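Side-chain contacts in spherulin-4 (Aspergillus clavatus, PDB 5C5G), which is a glycoside hydrolase of the spherulin-4 family, probably acting on the N-acetylgalactosamine-containing polysaccharide galactosaminogalactan during its biosynthesis: residues N37-I42 with A225-I230; K9-L14 with Q197-I202. All coordinates share one frame; numbering follows the deposited sequence.

Interaction 1: residues N37-I42 with A225-I230; sequences NFTVVI and ADEIFI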
ATOM      1  N   ASN A  37       4.123   6.181  10.430  1.00  9.88           N
ATOM      2  CA  ASN A  37       3.243   5.036  10.186  1.00 10.69           C
ATOM      3  C   ASN A  37       3.505   4.436   8.825  1.00 11.11           C
ATOM      4  O   ASN A  37       3.607   5.171   7.834  1.00 11.22           O
ATOM      5  CB  ASN A  37       1.789   5.474  10.307  1.00 12.67           C
ATOM      6  CG  ASN A  37       1.450   5.929  11.697  1.00 19.02           C
ATOM      7  OD1 ASN A  37       1.870   5.308  12.671  1.00 17.80           O
ATOM      8  ND2 ASN A  37       0.709   7.019  11.805  1.00 25.77           N
ATOM      9  N   PHE A  38       3.606   3.114   8.797  1.00  9.78           N
ATOM     10  CA  PHE A  38       3.922   2.362   7.596  1.00  9.60           C
ATOM     11  C   PHE A  38       2.752   1.461   7.244  1.00 10.96           C
ATOM     12  O   PHE A  38       2.277   0.692   8.081  1.00 12.31           O
ATOM     13  CB  PHE A  38       5.159   1.492   7.810  1.00 10.73           C
ATOM     14  CG  PHE A  38       6.437   2.261   8.025  1.00 10.30           C
ATOM     15  CD1 PHE A  38       6.760   2.772   9.269  1.00 10.73           C
ATOM     16  CD2 PHE A  38       7.324   2.451   6.996  1.00 10.14           C
ATOM     17  CE1 PHE A  38       7.937   3.467   9.475  1.00 11.47           C
ATOM     18  CE2 PHE A  38       8.500   3.157   7.197  1.00 10.98           C
ATOM     19  CZ  PHE A  38       8.806   3.651   8.440  1.00 12.11           C
ATOM     20  N   THR A  39       2.307   1.543   6.002  1.00  8.91           N
ATOM     21  CA  THR A  39       1.301   0.639   5.462  1.00  9.27           C
ATOM     22  C   THR A  39       2.052  -0.320   4.564  1.00 10.05           C
ATOM     23  O   THR A  39       2.618   0.126   3.564  1.00 10.61           O
ATOM     24  CB  THR A  39       0.266   1.389   4.639  1.00  9.83           C
ATOM     25  OG1 THR A  39      -0.396   2.333   5.485  1.00 12.06           O
ATOM     26  CG2 THR A  39      -0.768   0.427   4.064  1.00 11.16           C
ATOM     27  N   VAL A  40       2.075  -1.605   4.896  1.00  8.98           N
ATOM     28  CA  VAL A  40       2.966  -2.541   4.232  1.00  9.32           C
ATOM     29  C   VAL A  40       2.137  -3.641   3.593  1.00  8.90           C
ATOM     30  O   VAL A  40       1.460  -4.396   4.281  1.00 10.31           O
ATOM     31  CB  VAL A  40       3.954  -3.117   5.243  1.00 10.04           C
ATOM     32  CG1 VAL A  40       4.871  -4.140   4.582  1.00 11.62           C
ATOM     33  CG2 VAL A  40       4.767  -2.008   5.905  1.00 11.39           C
ATOM     34  N   VAL A  41       2.190  -3.733   2.269  1.00  8.88           N
ATOM     35  CA  VAL A  41       1.448  -4.770   1.566  1.00  9.46           C
ATOM     36  C   VAL A  41       2.345  -5.973   1.380  1.00  8.69           C
ATOM     37  O   VAL A  41       3.436  -5.859   0.808  1.00 11.41           O
ATOM     38  CB  VAL A  41       0.991  -4.298   0.189  1.00  9.45           C
ATOM     39  CG1 VAL A  41       0.173  -5.369  -0.485  1.00 11.50           C
ATOM     40  CG2 VAL A  41       0.200  -2.992   0.307  1.00 12.10           C
ATOM     41  N   ILE A  42       1.895  -7.118   1.835  1.00  9.63           N
ATOM     42  CA  ILE A  42       2.637  -8.349   1.576  1.00 11.80           C
ATOM     43  C   ILE A  42       1.838  -9.202   0.595  1.00 11.88           C
ATOM     44  O   ILE A  42       0.600  -9.123   0.491  1.00 13.05           O
ATOM     45  CB  ILE A  42       3.033  -9.074   2.854  1.00 16.66           C
ATOM     46  CG1 ILE A  42       1.809  -9.342   3.677  1.00 15.26           C
ATOM     47  CG2 ILE A  42       4.049  -8.232   3.690  1.00 17.79           C
ATOM     48  CD1 ILE A  42       1.099 -10.631   3.368  1.00 24.36           C
ATOM     49  N   ALA A 225      -1.572  13.569  -0.860  1.00  8.91           N
ATOM     50  CA  ALA A 225      -1.763  12.137  -0.640  1.00  8.96           C
ATOM     51  C   ALA A 225      -1.293  11.743   0.750  1.00  8.66           C
ATOM     52  O   ALA A 225      -0.158  12.038   1.137  1.00  9.71           O
ATOM     53  CB  ALA A 225      -1.007  11.333  -1.675  1.00  9.86           C
ATOM     54  N   ASP A 226      -2.154  11.065   1.496  1.00  8.72           N
ATOM     55  CA  ASP A 226      -1.847  10.682   2.870  1.00  8.95           C
ATOM     56  C   ASP A 226      -1.027   9.404   2.961  1.00  8.68           C
ATOM     57  O   ASP A 226      -0.590   9.060   4.053  1.00  9.83           O
ATOM     58  CB  ASP A 226      -3.140  10.515   3.658  1.00 10.76           C
ATOM     59  CG  ASP A 226      -2.920  10.365   5.148  1.00 12.22           C
ATOM     60  OD1 ASP A 226      -2.292  11.268   5.750  1.00 13.29           O
ATOM     61  OD2 ASP A 226      -3.410   9.361   5.725  1.00 13.66           O
ATOM     62  N   GLU A 227      -0.806   8.704   1.846  1.00  9.02           N
ATOM     63  CA  GLU A 227       0.101   7.552   1.821  1.00  8.21           C
ATOM     64  C   GLU A 227       0.949   7.659   0.577  1.00  9.02           C
ATOM     65  O   GLU A 227       0.420   7.977  -0.484  1.00  8.91           O
ATOM     66  CB  GLU A 227      -0.641   6.210   1.861  1.00 10.40           C
ATOM     67  CG  GLU A 227      -1.811   6.209   2.836  1.00 12.60           C
ATOM     68  CD  GLU A 227      -2.148   4.871   3.447  1.00 14.02           C
ATOM     69  OE1 GLU A 227      -1.246   4.002   3.541  1.00 15.21           O
ATOM     70  OE2 GLU A 227      -3.309   4.703   3.854  1.00 15.49           O
ATOM     71  N   ILE A 228       2.257   7.432   0.704  1.00  8.11           N
ATOM     72  CA  ILE A 228       3.196   7.707  -0.376  1.00  7.22           C
ATOM     73  C   ILE A 228       4.298   6.649  -0.432  1.00  7.82           C
ATOM     74  O   ILE A 228       4.864   6.290   0.602  1.00  8.60           O
ATOM     75  CB  ILE A 228       3.877   9.069  -0.165  1.00  8.72           C
ATOM     76  CG1 ILE A 228       2.836  10.182  -0.054  1.00  9.34           C
ATOM     77  CG2 ILE A 228       4.874   9.343  -1.280  1.00  9.31           C
ATOM     78  CD1 ILE A 228       3.412  11.517   0.345  1.00  9.46           C
ATOM     79  N   PHE A 229       4.600   6.190  -1.643  1.00  8.53           N
ATOM     80  CA  PHE A 229       5.811   5.421  -1.917  1.00  8.62           C
ATOM     81  C   PHE A 229       6.546   6.122  -3.043  1.00  8.96           C
ATOM     82  O   PHE A 229       5.951   6.419  -4.082  1.00  9.20           O
ATOM     83  CB  PHE A 229       5.464   4.014  -2.375  1.00  8.80           C
ATOM     84  CG  PHE A 229       6.663   3.135  -2.633  1.00  8.36           C
ATOM     85  CD1 PHE A 229       7.545   2.824  -1.611  1.00  9.90           C
ATOM     86  CD2 PHE A 229       6.882   2.583  -3.890  1.00 10.10           C
ATOM     87  CE1 PHE A 229       8.653   1.995  -1.860  1.00 11.55           C
ATOM     88  CE2 PHE A 229       7.975   1.753  -4.129  1.00 10.46           C
ATOM     89  CZ  PHE A 229       8.846   1.460  -3.120  1.00 11.24           C
ATOM     90  N   ILE A 230       7.832   6.410  -2.834  1.00  9.09           N
ATOM     91  CA  ILE A 230       8.693   6.998  -3.850  1.00  8.82           C
ATOM     92  C   ILE A 230       9.951   6.153  -3.923  1.00  9.63           C
ATOM     93  O   ILE A 230      10.533   5.840  -2.885  1.00  9.96           O
ATOM     94  CB  ILE A 230       9.056   8.451  -3.509  1.00  9.28           C
ATOM     95  CG1 ILE A 230       7.810   9.320  -3.652  1.00 10.69           C
ATOM     96  CG2 ILE A 230      10.160   8.966  -4.437  1.00 12.49           C
ATOM     97  CD1 ILE A 230       7.965  10.743  -3.096  1.00 11.21           C
TER
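With chi1 at -61°, Thr39 holds OG1 beside its own backbone N and opposite its carbonyl carbon, so that the hydroxyl faces Glu227. The glutamate answers with CG likewise anti to its carbonyl carbon (chi1 -41°) and a chain that runs extended beyond CG, carrying the carboxylate over to the threonine, and the two side chains cross at about a right angle. What joins them is one short hydrogen bond, Thr39 OG1 giving its proton to Glu227 OE1 at 2.7 Å. The hydroxyl comes to the syn side of that oxygen but 30° out of the carboxylate plane. As a consequence of this bond the carbons of the threonine come close to the same oxygen, Thr39 CB to 3.2 Å and Thr39 CG2 to 3.6 Å from Glu227 OE1. The other oxygen, OE2, is bonded to the hydroxyls of Tyr148 and Ser167, and with Thr39 these make three hydroxyl partners that fix the rotation of the buried carboxylate. This is an internal polar contact of a TIM barrel, the (beta/alpha)8 fold of the family. Strands 38-42 and 227-230 are not neighbours in the sheet: strand 9-13 runs between them, and the CA atoms of Thr39 and Glu227 remain 7.9 Å apart, so the side chains meet inside the barrel. Helix 245-252 packs on Phe38 and Ile228 from outside the wall, and the next strand, 71-78, touches Thr39 through Leu74.

Interaction 2: residues K9-L14 with Q197-I202; sequences KVFVPL and QLCAVI. With EDO (1,2-ethanediol), chain C.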
ATOM      1  N   LYS A   9       1.607   8.668   5.624  1.00  9.69           N
ATOM      2  CA  LYS A   9       2.093   7.325   5.875  1.00  9.59           C
ATOM      3  C   LYS A   9       3.040   6.909   4.771  1.00  9.22           C
ATOM      4  O   LYS A   9       2.843   7.263   3.610  1.00  9.87           O
ATOM      5  CB  LYS A   9       0.923   6.358   5.911  1.00 11.03           C
ATOM      6  CG  LYS A   9      -0.117   6.704   6.963  1.00 13.75           C
ATOM      7  CD  LYS A   9      -1.350   5.822   6.852  1.00 17.04           C
ATOM      8  CE  LYS A   9      -2.427   6.206   7.867  1.00 22.64           C
ATOM      9  NZ  LYS A   9      -2.814   7.642   7.780  1.00 34.22           N
ATOM     10  N   VAL A  10       4.040   6.120   5.137  1.00  9.84           N
ATOM     11  CA  VAL A  10       4.882   5.472   4.147  1.00  9.87           C
ATOM     12  C   VAL A  10       4.159   4.219   3.649  1.00  9.75           C
ATOM     13  O   VAL A  10       3.863   3.312   4.435  1.00 10.86           O
ATOM     14  CB  VAL A  10       6.263   5.114   4.728  1.00 11.16           C
ATOM     15  CG1 VAL A  10       7.069   4.306   3.738  1.00 12.46           C
ATOM     16  CG2 VAL A  10       7.018   6.383   5.126  1.00 13.38           C
ATOM     17  N   PHE A  11       3.847   4.197   2.362  1.00  9.18           N
ATOM     18  CA  PHE A  11       3.197   3.050   1.735  1.00  9.17           C
ATOM     19  C   PHE A  11       4.287   2.166   1.156  1.00  9.79           C
ATOM     20  O   PHE A  11       5.175   2.659   0.451  1.00 11.18           O
ATOM     21  CB  PHE A  11       2.279   3.545   0.640  1.00 10.12           C
ATOM     22  CG  PHE A  11       1.531   2.466  -0.035  1.00 12.04           C
ATOM     23  CD1 PHE A  11       0.448   1.864   0.578  1.00 17.88           C
ATOM     24  CD2 PHE A  11       1.909   2.031  -1.274  1.00 13.76           C
ATOM     25  CE1 PHE A  11      -0.241   0.850  -0.059  1.00 23.90           C
ATOM     26  CE2 PHE A  11       1.228   1.021  -1.906  1.00 20.05           C
ATOM     27  CZ  PHE A  11       0.162   0.432  -1.298  1.00 19.52           C
ATOM     28  N   VAL A  12       4.249   0.876   1.460  1.00  9.21           N
ATOM     29  CA  VAL A  12       5.320  -0.039   1.072  1.00  9.75           C
ATOM     30  C   VAL A  12       4.731  -1.243   0.351  1.00 10.18           C
ATOM     31  O   VAL A  12       4.164  -2.135   0.997  1.00 10.18           O
ATOM     32  CB  VAL A  12       6.127  -0.533   2.283  1.00 10.78           C
ATOM     33  CG1 VAL A  12       7.387  -1.257   1.811  1.00 13.28           C
ATOM     34  CG2 VAL A  12       6.503   0.643   3.203  1.00 11.75           C
ATOM     35  N   PRO A  13       4.837  -1.281  -0.982  1.00  9.16           N
ATOM     36  CA  PRO A  13       4.453  -2.498  -1.701  1.00 10.61           C
ATOM     37  C   PRO A  13       5.612  -3.462  -1.578  1.00  9.77           C
ATOM     38  O   PRO A  13       6.561  -3.423  -2.357  1.00 11.13           O
ATOM     39  CB  PRO A  13       4.222  -2.018  -3.125  1.00 12.17           C
ATOM     40  CG  PRO A  13       4.968  -0.739  -3.233  1.00 18.87           C
ATOM     41  CD  PRO A  13       5.268  -0.201  -1.887  1.00 10.25           C
ATOM     42  N   LEU A  14       5.566  -4.306  -0.561  1.00  9.43           N
ATOM     43  CA  LEU A  14       6.720  -5.095  -0.161  1.00 11.01           C
ATOM     44  C   LEU A  14       6.710  -6.422  -0.889  1.00 10.84           C
ATOM     45  O   LEU A  14       6.444  -7.478  -0.308  1.00 12.23           O
ATOM     46  CB  LEU A  14       6.735  -5.289   1.360  1.00 10.69           C
ATOM     47  CG  LEU A  14       7.974  -5.966   1.936  1.00 12.12           C
ATOM     48  CD1 LEU A  14       9.199  -5.107   1.697  1.00 13.38           C
ATOM     49  CD2 LEU A  14       7.805  -6.232   3.410  1.00 13.57           C
ATOM     50  N   GLN A 197      -7.873  10.121   1.707  1.00  9.22           N
ATOM     51  CA  GLN A 197      -8.381   9.003   0.918  1.00  9.45           C
ATOM     52  C   GLN A 197      -7.404   8.469  -0.118  1.00  8.83           C
ATOM     53  O   GLN A 197      -7.725   7.493  -0.784  1.00  9.70           O
ATOM     54  CB  GLN A 197      -9.642   9.447   0.189  1.00 10.32           C
ATOM     55  CG  GLN A 197     -10.735   9.875   1.116  1.00 11.01           C
ATOM     56  CD  GLN A 197     -11.931  10.351   0.350  1.00 12.57           C
ATOM     57  OE1 GLN A 197     -11.877  11.381  -0.301  1.00 13.90           O
ATOM     58  NE2 GLN A 197     -12.998   9.576   0.368  1.00 13.34           N
ATOM     59  N   LEU A 198      -6.262   9.138  -0.300  1.00  8.74           N
ATOM     60  CA  LEU A 198      -5.451   8.961  -1.499  1.00  9.10           C
ATOM     61  C   LEU A 198      -4.035   8.520  -1.210  1.00  9.39           C
ATOM     62  O   LEU A 198      -3.399   8.944  -0.230  1.00  9.92           O
ATOM     63  CB  LEU A 198      -5.393  10.275  -2.270  1.00  9.75           C
ATOM     64  CG  LEU A 198      -6.747  10.918  -2.588  1.00 10.16           C
ATOM     65  CD1 LEU A 198      -6.523  12.241  -3.315  1.00 11.84           C
ATOM     66  CD2 LEU A 198      -7.634   9.994  -3.387  1.00 10.38           C
ATOM     67  N   CYS A 199      -3.539   7.670  -2.102  1.00  8.98           N
ATOM     68  CA  CYS A 199      -2.166   7.195  -2.071  1.00  8.20           C
ATOM     69  C   CYS A 199      -1.513   7.462  -3.412  1.00  8.55           C
ATOM     70  O   CYS A 199      -2.155   7.387  -4.466  1.00  9.15           O
ATOM     71  CB  CYS A 199      -2.136   5.696  -1.767  1.00  8.71           C
ATOM     72  SG  CYS A 199      -0.541   4.910  -1.825  1.00 12.83           S
ATOM     73  N   ALA A 200      -0.220   7.752  -3.367  1.00  8.84           N
ATOM     74  CA  ALA A 200       0.589   7.994  -4.551  1.00  8.99           C
ATOM     75  C   ALA A 200       1.803   7.087  -4.536  1.00  8.97           C
ATOM     76  O   ALA A 200       2.527   7.033  -3.540  1.00  9.34           O
ATOM     77  CB  ALA A 200       1.042   9.429  -4.613  1.00 10.56           C
ATOM     78  N   VAL A 201       2.036   6.432  -5.668  1.00  8.67           N
ATOM     79  CA  VAL A 201       3.182   5.571  -5.879  1.00  9.01           C
ATOM     80  C   VAL A 201       3.956   6.109  -7.083  1.00  8.95           C
ATOM     81  O   VAL A 201       3.445   6.103  -8.212  1.00  9.94           O
ATOM     82  CB  VAL A 201       2.734   4.132  -6.144  1.00 10.18           C
ATOM     83  CG1 VAL A 201       3.910   3.260  -6.566  1.00 11.29           C
ATOM     84  CG2 VAL A 201       2.088   3.539  -4.904  1.00 10.98           C
ATOM     85  N   ILE A 202       5.177   6.557  -6.837  1.00  8.58           N
ATOM     86  CA  ILE A 202       6.012   7.142  -7.874  1.00  9.48           C
ATOM     87  C   ILE A 202       7.316   6.374  -7.911  1.00 10.41           C
ATOM     88  O   ILE A 202       8.096   6.436  -6.970  1.00 11.05           O
ATOM     89  CB  ILE A 202       6.307   8.630  -7.617  1.00  9.96           C
ATOM     90  CG1 ILE A 202       5.011   9.416  -7.404  1.00 11.09           C
ATOM     91  CG2 ILE A 202       7.096   9.230  -8.776  1.00 11.16           C
ATOM     92  CD1 ILE A 202       5.244  10.823  -6.857  1.00 12.96           C
TER
HETATM   93  C1  EDO C 402       9.075  -1.946  -1.336  1.00 22.29           C
HETATM   94  O1  EDO C 402       9.575  -2.958  -2.207  1.00 22.98           O
HETATM   95  C2  EDO C 402      10.266  -1.367  -0.590  1.00 25.17           C
HETATM   96  O2  EDO C 402      11.079  -0.614  -1.490  1.00 18.00           O
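Cys199 lays its sulfur over one face of the Phe11 ring, a sulfur-aromatic contact in which SG of Cys199 stands 3.9 Å from the centroid of Phe11 and 20° off the ring normal. The sulfur is displaced toward the rim on the side of the ring's root: Cys199 SG is 3.7 Å from Phe11 CG, its nearest ring atom, and 3.8 Å from Phe11 CD2. Val201, two residues further along the same strand, reaches the ring at a slant with one methyl, its CG2 lying 3.9 Å from Phe11 CD2 and 4.0 Å from Phe11 CE2. Phe11 has CG anti to its backbone N (chi1 -178°), and this rotation swings the ring across to strand 198-203, where sulfur and methyl share it. All three residues are buried, and the contact between them is apolar. The valine side chain also comes within about 4 Å of that of Glu172, which binds N-acetyl-D-galactosamine, so this end of the contact adjoins the sugar site. An ethanediol, probably from the crystallisation liquor, rests on Val12 on the other segment, with its C1 3.6 Å from Val12 CG1. Strand 227-230 separates the two strands in the barrel wall, and its Glu227 touches both Phe11 and Cys199; on the far side of strand 9-13, Val41 of strand 38-42 meets Phe11, while helix 245-252 covers Val10 and Val12 from outside.

Both interactions are buried, with centres 3 Å apart, and each joins two strands of the closed barrel that have a third between them. They interlock: strand 9-13, a partner in interaction 2, is the one bridged by interaction 1, and strand 227-230, a partner in interaction 1, is the one bridged by interaction 2. Main-chain pairing, such as the probable hydrogen bond from Val12 N to Thr39 O at 2.8 Å, and the Asp226-Lys9 salt bridge tie their segments directly. Their chemistry differs, however: interaction 1 is a polar bond to a buried carboxylate, whereas interaction 2 is apolar and sulfur-aromatic and extends closer to the sugar-binding residues.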